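Local coordinates for putative secreted protein (Pseudomonas aeruginosa, PDB 3NPD), which is of unknown molecular function but is probably a secreted, quorum-sensing-regulated virulence factor of a Pseudomonas-specific family, at residues Asn29-Asp34 against Ser49-His54; Gln43-Leu48 against Ile88-Phe93. All coordinates share one frame; numbering follows the deposited sequence. Where two conformers were deposited one is given.

Contact 1. Residues Asn29-Asp34 against Ser49-His54; sequences NEDILD and SVRASH. With SO4 (sulfate ion), chain B.
Ser49 pairs with Leu33 at the open end of an antiparallel beta hairpin, formed by strands 32-40 and 43-50. The two residues exchange both backbone hydrogen bonds: Ser49 N gives to Leu33 O, and Leu33 N gives to Ser49 O at 3.0 Å. Ser49 OG stands between its backbone N and carbonyl carbon (chi1 63°) and lies 3.4 Å from Leu33 CB. A water joins this hydroxyl to Asp31 O. Val50 faces Ile32 in a non-hydrogen-bonded pair, and its CG1 meets Ile32 CG1 at 4.3 Å on the other side of the sheet. The strand has ended at Arg51. Arg51 N donates to Asp31 O at 2.9 Å, the last direct backbone bond between the segments. The Arg51 chain runs extended from CG to NE, and CD passes 3.5 Å from Glu30 O. Arg51 NH1 donates a single bent hydrogen bond (131°) to sulfate O4, while Tyr96 makes a cation-pi contact with the guanidinium. Arg51 is the N-cap residue of helix 52-60. Ala52 N, in the first turn, binds sulfate O1 at 3.0 Å, so the anion, probably from the crystallisation liquor, sits at the helix N-terminus. His54 turns back to the other segment. Its CB lies against the Asp31 carboxylate, and a water accepts from His54 N and donates weakly to Asp31 OD1. The ring reaches Ile32, whose CD1 is 3.7 Å from His54 CD2.

Contact 2. Residues Gln43-Leu48 against Ile88-Phe93; sequences QLINHL and ILTYSF
Strands 43-48 and 88-93 run parallel in register from Gln43 beside Ile88 to Leu48 beside Phe93, their axes 4.7 Å apart at closest approach and inclined at 24°. Five backbone hydrogen bonds join them, from Leu44 N to Ile88 O through to Leu48 N to Ser92 O. On the face with Gln43, Ile45 and His47, Thr90 OG1 donates to Gln43 OE1 at 2.7 Å. The hydroxyl is tilted 34° from the amide carbonyl plane. Arg106 of strand 101-107 gives this oxygen a second bond. Ile45 CG1 packs on Thr90 CB, and its CG2 lies over one face of the His47 ring. A water bridges His47 ND1 and Ser92 OG, while NE2 bonds to Thr38. The opposite face is more deeply buried. Leu44 CD2 meets Leu89 CD1 at 4.0 Å. Asn46 OD1 lies 3.4 Å from Tyr91 CE1, and a water links OD1 to Tyr91 OH. Asn46 ND2 has partners outside the two strands, Asp34 OD1 and Gly36 O. Leu48 CD1 serves two rings: it touches the edge of Tyr91 at CD1, 3.8 Å away, and makes a CH-pi contact over one face of Phe93, 4.2 Å from the centroid. Strands 43-50 and 88-95 are parallel neighbours, and the chain between them is mainly helical, with helices 62-74 and 77-83 against the Tyr91 face: a beta-alpha-beta crossover in a mixed sheet.

Overall arrangement
Contacts 1 and 2 share strand 43-50, which pairs antiparallel with strand 32-40 and parallel with strand 88-95. Their centres are 16 Å apart: contact 2 lies about 2 Å from the chain centre, contact 1 about 15 Å from it. They touch directly. The polar link between them spans 2.9 Å from Asp34 OD1 to Asn46 ND2, and Val50 CG2 packs 3.5 Å from Phe93 CD2. Ile32 CG2 also meets Leu48 CD2 at 3.6 Å. Bound 3-cyclohexyl-1-propylsulfonic acid, probably from the crystallisation liquor, comes within about 3 Å (nearest atoms) of the His54 side chain in contact 1 and of the Tyr91 side chain in contact 2. Such molecules often mark pockets.

Contact 1. Residues Asn29-Asp34 against Ser49-His54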
ATOM      1  N   ASN A  29       1.392  -8.163  12.854  1.00 20.66           N
ATOM      2  CA  ASN A  29       2.201  -8.697  13.950  1.00 23.44           C
ATOM      3  C   ASN A  29       2.073  -7.755  15.165  1.00 23.31           C
ATOM      4  O   ASN A  29       1.249  -6.845  15.153  1.00 23.75           O
ATOM      5  CB  ASN A  29       3.628  -8.926  13.441  1.00 26.77           C
ATOM      6  CG  ASN A  29       4.313  -7.668  12.957  1.00 29.59           C
ATOM      7  OD1 ASN A  29       4.116  -6.593  13.495  1.00 23.62           O
ATOM      8  ND2 ASN A  29       5.175  -7.817  11.975  1.00 35.50           N
ATOM      9  N   GLU A  30       2.888  -7.960  16.193  1.00 24.07           N
ATOM     10  CA  GLU A  30       2.899  -7.149  17.395  1.00 24.19           C
ATOM     11  C   GLU A  30       3.153  -5.645  17.148  1.00 19.89           C
ATOM     12  O   GLU A  30       2.751  -4.827  17.973  1.00 24.38           O
ATOM     13  CB  GLU A  30       3.994  -7.659  18.371  1.00 29.24           C
ATOM     14  CG  GLU A  30       3.739  -9.051  18.989  1.00 40.55           C
ATOM     15  CD  GLU A  30       2.576  -9.127  19.982  1.00 59.70           C
ATOM     16  OE1 GLU A  30       2.030  -8.066  20.377  1.00 72.20           O
ATOM     17  OE2 GLU A  30       2.216 -10.273  20.380  1.00 68.75           O
ATOM     18  N   ASP A  31       3.854  -5.329  16.064  1.00 21.81           N
ATOM     19  CA  ASP A  31       4.255  -3.946  15.748  1.00 19.28           C
ATOM     20  C   ASP A  31       3.448  -3.263  14.659  1.00 22.01           C
ATOM     21  O   ASP A  31       3.431  -2.039  14.641  1.00 20.82           O
ATOM     22  CB  ASP A  31       5.710  -3.895  15.342  1.00 22.01           C
ATOM     23  CG  ASP A  31       6.651  -4.304  16.456  1.00 18.78           C
ATOM     24  OD1 ASP A  31       6.461  -3.854  17.607  1.00 27.62           O
ATOM     25  OD2 ASP A  31       7.600  -5.024  16.109  1.00 25.44           O
ATOM     26  N   ILE A  32       2.780  -4.022  13.791  1.00 19.13           N
ATOM     27  CA  ILE A  32       2.148  -3.447  12.608  1.00 17.51           C
ATOM     28  C   ILE A  32       0.655  -3.748  12.581  1.00 16.16           C
ATOM     29  O   ILE A  32       0.262  -4.914  12.633  1.00 18.13           O
ATOM     30  CB  ILE A  32       2.817  -3.955  11.322  1.00 19.32           C
ATOM     31  CG1 ILE A  32       4.289  -3.533  11.240  1.00 22.21           C
ATOM     32  CG2 ILE A  32       2.121  -3.418  10.087  1.00 18.12           C
ATOM     33  CD1 ILE A  32       5.060  -4.303  10.222  1.00 26.33           C
ATOM     34  N   LEU A  33      -0.159  -2.693  12.432  1.00 15.55           N
ATOM     35  CA  LEU A  33      -1.604  -2.803  12.182  1.00 16.46           C
ATOM     36  C   LEU A  33      -1.876  -2.522  10.715  1.00 16.65           C
ATOM     37  O   LEU A  33      -1.456  -1.491  10.177  1.00 15.21           O
ATOM     38  CB  LEU A  33      -2.472  -1.832  13.011  1.00 17.61           C
ATOM     39  CG  LEU A  33      -2.777  -1.980  14.471  1.00 28.94           C
ATOM     40  CD1 LEU A  33      -3.677  -0.821  14.872  1.00 19.77           C
ATOM     41  CD2 LEU A  33      -3.460  -3.336  14.732  1.00 20.20           C
ATOM     42  N   ASP A  34      -2.562  -3.454  10.084  1.00 15.59           N
ATOM     43  CA  ASP A  34      -3.123  -3.228   8.758  1.00 14.72           C
ATOM     44  C   ASP A  34      -4.412  -2.386   8.955  1.00 16.39           C
ATOM     45  O   ASP A  34      -5.426  -2.875   9.488  1.00 15.33           O
ATOM     46  CB  ASP A  34      -3.406  -4.569   8.085  1.00 15.97           C
ATOM     47  CG  ASP A  34      -3.938  -4.431   6.659  1.00 19.23           C
ATOM     48  OD1 ASP A  34      -4.258  -3.313   6.171  1.00 17.16           O
ATOM     49  OD2 ASP A  34      -4.070  -5.501   6.034  1.00 20.92           O
ATOM     50  N   SER A  49      -0.037   1.142  10.430  1.00 15.18           N
ATOM     51  CA  SER A  49       0.632   1.843  11.547  1.00 12.93           C
ATOM     52  C   SER A  49       1.722   0.913  12.060  1.00 15.09           C
ATOM     53  O   SER A  49       1.573  -0.320  12.017  1.00 15.47           O
ATOM     54  CB  SER A  49      -0.301   2.244  12.693  1.00 15.19           C
ATOM     55  OG  SER A  49      -0.891   1.151  13.315  1.00 19.61           O
ATOM     56  N   VAL A  50       2.780   1.516  12.575  1.00 15.51           N
ATOM     57  CA  VAL A  50       3.990   0.803  13.021  1.00 14.86           C
ATOM     58  C   VAL A  50       4.370   1.370  14.363  1.00 17.46           C
ATOM     59  O   VAL A  50       4.493   2.585  14.505  1.00 16.42           O
ATOM     60  CB  VAL A  50       5.194   1.007  12.076  1.00 19.73           C
ATOM     61  CG1 VAL A  50       6.345   0.057  12.476  1.00 20.56           C
ATOM     62  CG2 VAL A  50       4.806   0.748  10.696  1.00 20.90           C
ATOM     63  N   ARG A  51       4.630   0.494  15.328  1.00 14.37           N
ATOM     64  CA  ARG A  51       5.159   0.933  16.617  1.00 17.17           C
ATOM     65  C   ARG A  51       6.576   1.489  16.483  1.00 15.62           C
ATOM     66  O   ARG A  51       7.295   1.190  15.531  1.00 15.75           O
ATOM     67  CB  ARG A  51       5.029  -0.156  17.661  1.00 17.74           C
ATOM     68  CG  ARG A  51       3.522  -0.374  17.959  1.00 20.99           C
ATOM     69  CD  ARG A  51       3.236  -1.471  18.933  1.00 26.94           C
ATOM     70  NE  ARG A  51       1.773  -1.592  19.156  1.00 32.98           N
ATOM     71  CZ  ARG A  51       1.062  -0.978  20.117  1.00 33.69           C
ATOM     72  NH1 ARG A  51       1.657  -0.164  20.994  1.00 21.55           N
ATOM     73  NH2 ARG A  51      -0.266  -1.195  20.210  1.00 33.19           N
ATOM     74  N   ALA A  52       6.913   2.332  17.444  1.00 16.25           N
ATOM     75  CA  ALA A  52       8.098   3.189  17.427  1.00 16.52           C
ATOM     76  C   ALA A  52       9.389   2.449  17.162  1.00 16.75           C
ATOM     77  O   ALA A  52      10.193   2.892  16.337  1.00 16.68           O
ATOM     78  CB  ALA A  52       8.186   3.973  18.768  1.00 17.97           C
ATOM     79  N   SER A  53       9.604   1.330  17.850  1.00 18.12           N
ATOM     80  CA  SER A  53      10.873   0.596  17.682  0.50 20.64           C
ATOM     81  C   SER A  53      11.020  -0.009  16.295  1.00 18.02           C
ATOM     82  O   SER A  53      12.089   0.113  15.684  1.00 22.28           O
ATOM     83  CB  SER A  53      11.098  -0.459  18.772  0.50 22.99           C
ATOM     84  OG  SER A  53      11.430   0.180  19.992  0.50 20.79           O
ATOM     85  N   HIS A  54       9.967  -0.628  15.787  1.00 18.42           N
ATOM     86  CA  HIS A  54       9.989  -1.167  14.445  1.00 15.89           C
ATOM     87  C   HIS A  54      10.049  -0.037  13.391  1.00 17.36           C
ATOM     88  O   HIS A  54      10.659  -0.206  12.355  1.00 16.62           O
ATOM     89  CB  HIS A  54       8.791  -2.046  14.182  1.00 17.21           C
ATOM     90  CG  HIS A  54       8.896  -2.843  12.912  1.00 23.02           C
ATOM     91  ND1 HIS A  54       9.986  -3.636  12.636  1.00 40.55           N
ATOM     92  CD2 HIS A  54       8.081  -2.949  11.844  1.00 40.71           C
ATOM     93  CE1 HIS A  54       9.826  -4.219  11.467  1.00 37.24           C
ATOM     94  NE2 HIS A  54       8.678  -3.817  10.964  1.00 36.79           N
TER
HETATM   95  S   SO4 B   1       4.897   2.460  20.559  1.00 40.86           S
HETATM   96  O1  SO4 B   1       4.658   3.072  19.236  1.00 28.43           O
HETATM   97  O2  SO4 B   1       6.032   1.528  20.644  1.00 44.78           O
HETATM   98  O3  SO4 B   1       5.146   3.529  21.521  1.00 47.19           O
HETATM   99  O4  SO4 B   1       3.707   1.674  20.942  1.00 41.13           O
HETATM  100  O   HOH W   1       8.076  -1.552  17.739  0.50 14.42           O
HETATM  101  O   HOH W   2       0.863  -0.252  14.994  1.00 19.98           O

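Contact 2. Residues Gln43-Leu48 against Ile88-Phe93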
ATOM      1  N   GLN A  43      -3.828   5.208  -7.482  1.00 12.41           N
ATOM      2  CA  GLN A  43      -3.151   4.552  -6.392  1.00 14.18           C
ATOM      3  C   GLN A  43      -4.135   3.847  -5.477  1.00 15.87           C
ATOM      4  O   GLN A  43      -5.066   4.463  -4.954  1.00 15.47           O
ATOM      5  CB  GLN A  43      -2.368   5.546  -5.522  1.00 16.06           C
ATOM      6  CG  GLN A  43      -1.218   6.154  -6.244  1.00 15.60           C
ATOM      7  CD  GLN A  43      -0.400   7.100  -5.406  1.00 23.10           C
ATOM      8  OE1 GLN A  43      -0.035   6.820  -4.265  1.00 15.18           O
ATOM      9  NE2 GLN A  43      -0.067   8.224  -6.003  1.00 24.78           N
ATOM     10  N   LEU A  44      -3.916   2.554  -5.294  1.00 13.10           N
ATOM     11  CA  LEU A  44      -4.544   1.761  -4.228  1.00 12.76           C
ATOM     12  C   LEU A  44      -3.573   1.807  -3.048  1.00 13.16           C
ATOM     13  O   LEU A  44      -2.453   1.303  -3.152  1.00 14.22           O
ATOM     14  CB  LEU A  44      -4.754   0.307  -4.689  1.00 13.79           C
ATOM     15  CG  LEU A  44      -5.330  -0.662  -3.657  1.00 16.63           C
ATOM     16  CD1 LEU A  44      -6.723  -0.184  -3.169  1.00 14.16           C
ATOM     17  CD2 LEU A  44      -5.382  -2.116  -4.210  1.00 14.19           C
ATOM     18  N   ILE A  45      -4.003   2.376  -1.951  1.00 12.94           N
ATOM     19  CA  ILE A  45      -3.123   2.675  -0.825  1.00 13.84           C
ATOM     20  C   ILE A  45      -3.505   1.777   0.331  1.00 12.82           C
ATOM     21  O   ILE A  45      -4.658   1.810   0.771  1.00 14.15           O
ATOM     22  CB  ILE A  45      -3.256   4.142  -0.369  1.00 14.83           C
ATOM     23  CG1 ILE A  45      -2.981   5.135  -1.474  1.00 14.24           C
ATOM     24  CG2 ILE A  45      -2.329   4.425   0.892  1.00 13.17           C
ATOM     25  CD1 ILE A  45      -3.547   6.522  -1.248  1.00 17.01           C
ATOM     26  N   ASN A  46      -2.551   1.007   0.854  1.00 13.66           N
ATOM     27  CA  ASN A  46      -2.719   0.221   2.050  1.00 14.22           C
ATOM     28  C   ASN A  46      -2.074   1.077   3.122  1.00 12.50           C
ATOM     29  O   ASN A  46      -0.871   1.416   3.042  1.00 16.31           O
ATOM     30  CB  ASN A  46      -1.996  -1.140   1.875  1.00 17.33           C
ATOM     31  CG  ASN A  46      -2.270  -2.165   2.970  1.00 16.27           C
ATOM     32  OD1 ASN A  46      -1.611  -3.208   2.983  1.00 17.11           O
ATOM     33  ND2 ASN A  46      -3.191  -1.882   3.903  1.00 13.08           N
ATOM     34  N   HIS A  47      -2.852   1.445   4.125  1.00 13.12           N
ATOM     35  CA  HIS A  47      -2.368   2.211   5.244  1.00 14.20           C
ATOM     36  C   HIS A  47      -2.036   1.233   6.357  1.00 12.66           C
ATOM     37  O   HIS A  47      -2.861   0.389   6.692  1.00 13.47           O
ATOM     38  CB  HIS A  47      -3.478   3.136   5.740  1.00 11.46           C
ATOM     39  CG  HIS A  47      -4.000   4.087   4.684  1.00 13.10           C
ATOM     40  ND1 HIS A  47      -3.523   5.369   4.503  1.00 15.18           N
ATOM     41  CD2 HIS A  47      -4.981   3.925   3.772  1.00 14.31           C
ATOM     42  CE1 HIS A  47      -4.176   5.947   3.510  1.00 17.01           C
ATOM     43  NE2 HIS A  47      -5.067   5.094   3.047  1.00 14.73           N
ATOM     44  N   LEU A  48      -0.848   1.386   6.959  1.00 13.82           N
ATOM     45  CA  LEU A  48      -0.431   0.574   8.078  1.00 14.78           C
ATOM     46  C   LEU A  48       0.190   1.480   9.154  1.00 15.55           C
ATOM     47  O   LEU A  48       0.834   2.504   8.811  1.00 14.45           O
ATOM     48  CB  LEU A  48       0.541  -0.499   7.647  1.00 16.97           C
ATOM     49  CG  LEU A  48       0.022  -1.517   6.599  1.00 15.09           C
ATOM     50  CD1 LEU A  48       0.565  -1.134   5.201  1.00 18.57           C
ATOM     51  CD2 LEU A  48       0.361  -2.961   7.012  1.00 15.27           C
ATOM     52  N   ILE A  88      -1.186   1.957  -9.398  1.00 14.39           N
ATOM     53  CA  ILE A  88      -0.021   2.009  -8.532  1.00 15.48           C
ATOM     54  C   ILE A  88      -0.472   1.432  -7.201  1.00 15.47           C
ATOM     55  O   ILE A  88      -1.585   1.758  -6.718  1.00 18.20           O
ATOM     56  CB  ILE A  88       0.455   3.461  -8.345  1.00 16.62           C
ATOM     57  CG1 ILE A  88       1.063   3.969  -9.638  1.00 16.12           C
ATOM     58  CG2 ILE A  88       1.491   3.574  -7.180  1.00 14.44           C
ATOM     59  CD1 ILE A  88       1.222   5.528  -9.655  1.00 17.78           C
ATOM     60  N   LEU A  89       0.333   0.520  -6.660  1.00 14.31           N
ATOM     61  CA  LEU A  89       0.167   0.004  -5.298  1.00 14.35           C
ATOM     62  C   LEU A  89       1.040   0.875  -4.398  1.00 13.01           C
ATOM     63  O   LEU A  89       2.237   0.966  -4.589  1.00 13.13           O
ATOM     64  CB  LEU A  89       0.510  -1.500  -5.187  1.00 14.76           C
ATOM     65  CG  LEU A  89      -0.677  -2.430  -4.979  1.00 27.34           C
ATOM     66  CD1 LEU A  89      -1.465  -2.138  -3.652  1.00 25.28           C
ATOM     67  CD2 LEU A  89      -1.536  -2.345  -6.273  1.00 25.99           C
ATOM     68  N   THR A  90       0.435   1.460  -3.374  1.00 13.30           N
ATOM     69  CA  THR A  90       1.131   2.333  -2.440  1.00 13.78           C
ATOM     70  C   THR A  90       1.001   1.788  -1.026  1.00 13.94           C
ATOM     71  O   THR A  90      -0.114   1.502  -0.591  1.00 13.55           O
ATOM     72  CB  THR A  90       0.544   3.745  -2.476  1.00 16.30           C
ATOM     73  OG1 THR A  90       0.741   4.250  -3.795  1.00 15.80           O
ATOM     74  CG2 THR A  90       1.229   4.687  -1.414  1.00 13.45           C
ATOM     75  N   TYR A  91       2.118   1.689  -0.315  1.00 13.76           N
ATOM     76  CA  TYR A  91       2.139   1.346   1.110  1.00 14.76           C
ATOM     77  C   TYR A  91       2.475   2.600   1.857  1.00 13.57           C
ATOM     78  O   TYR A  91       3.543   3.182   1.652  1.00 14.95           O
ATOM     79  CB  TYR A  91       3.177   0.272   1.441  1.00 13.31           C
ATOM     80  CG  TYR A  91       2.696  -1.008   0.936  1.00 15.50           C
ATOM     81  CD1 TYR A  91       1.837  -1.787   1.726  1.00 15.12           C
ATOM     82  CD2 TYR A  91       2.951  -1.403  -0.361  1.00 19.43           C
ATOM     83  CE1 TYR A  91       1.272  -2.940   1.252  1.00 22.01           C
ATOM     84  CE2 TYR A  91       2.407  -2.582  -0.854  1.00 32.81           C
ATOM     85  CZ  TYR A  91       1.575  -3.359  -0.031  1.00 29.67           C
ATOM     86  OH  TYR A  91       1.025  -4.538  -0.478  1.00 30.68           O
ATOM     87  N   SER A  92       1.578   3.014   2.753  1.00 12.46           N
ATOM     88  CA  SER A  92       1.778   4.183   3.605  1.00 13.15           C
ATOM     89  C   SER A  92       1.843   3.729   5.044  1.00 13.49           C
ATOM     90  O   SER A  92       0.830   3.352   5.646  1.00 12.94           O
ATOM     91  CB  SER A  92       0.676   5.230   3.362  1.00 14.71           C
ATOM     92  OG  SER A  92       0.763   6.291   4.294  1.00 13.19           O
ATOM     93  N   PHE A  93       3.048   3.764   5.592  1.00 13.10           N
ATOM     94  CA  PHE A  93       3.290   3.419   7.013  1.00 12.31           C
ATOM     95  C   PHE A  93       3.438   4.684   7.808  1.00 12.46           C
ATOM     96  O   PHE A  93       4.200   5.601   7.425  1.00 14.88           O
ATOM     97  CB  PHE A  93       4.579   2.630   7.165  1.00 13.55           C
ATOM     98  CG  PHE A  93       4.569   1.272   6.536  1.00 16.25           C
ATOM     99  CD1 PHE A  93       4.939   1.105   5.187  1.00 14.74           C
ATOM    100  CD2 PHE A  93       4.248   0.126   7.289  1.00 20.00           C
ATOM    101  CE1 PHE A  93       4.945  -0.174   4.614  1.00 19.80           C
ATOM    102  CE2 PHE A  93       4.252  -1.139   6.696  1.00 21.63           C
ATOM    103  CZ  PHE A  93       4.590  -1.278   5.374  1.00 17.70           C
TER
HETATM  104  O   HOH W   3      -1.258  -5.126   0.717  1.00 24.31           O
HETATM  105  O   HOH W   4      -1.338   6.284   6.004  1.00 17.47           O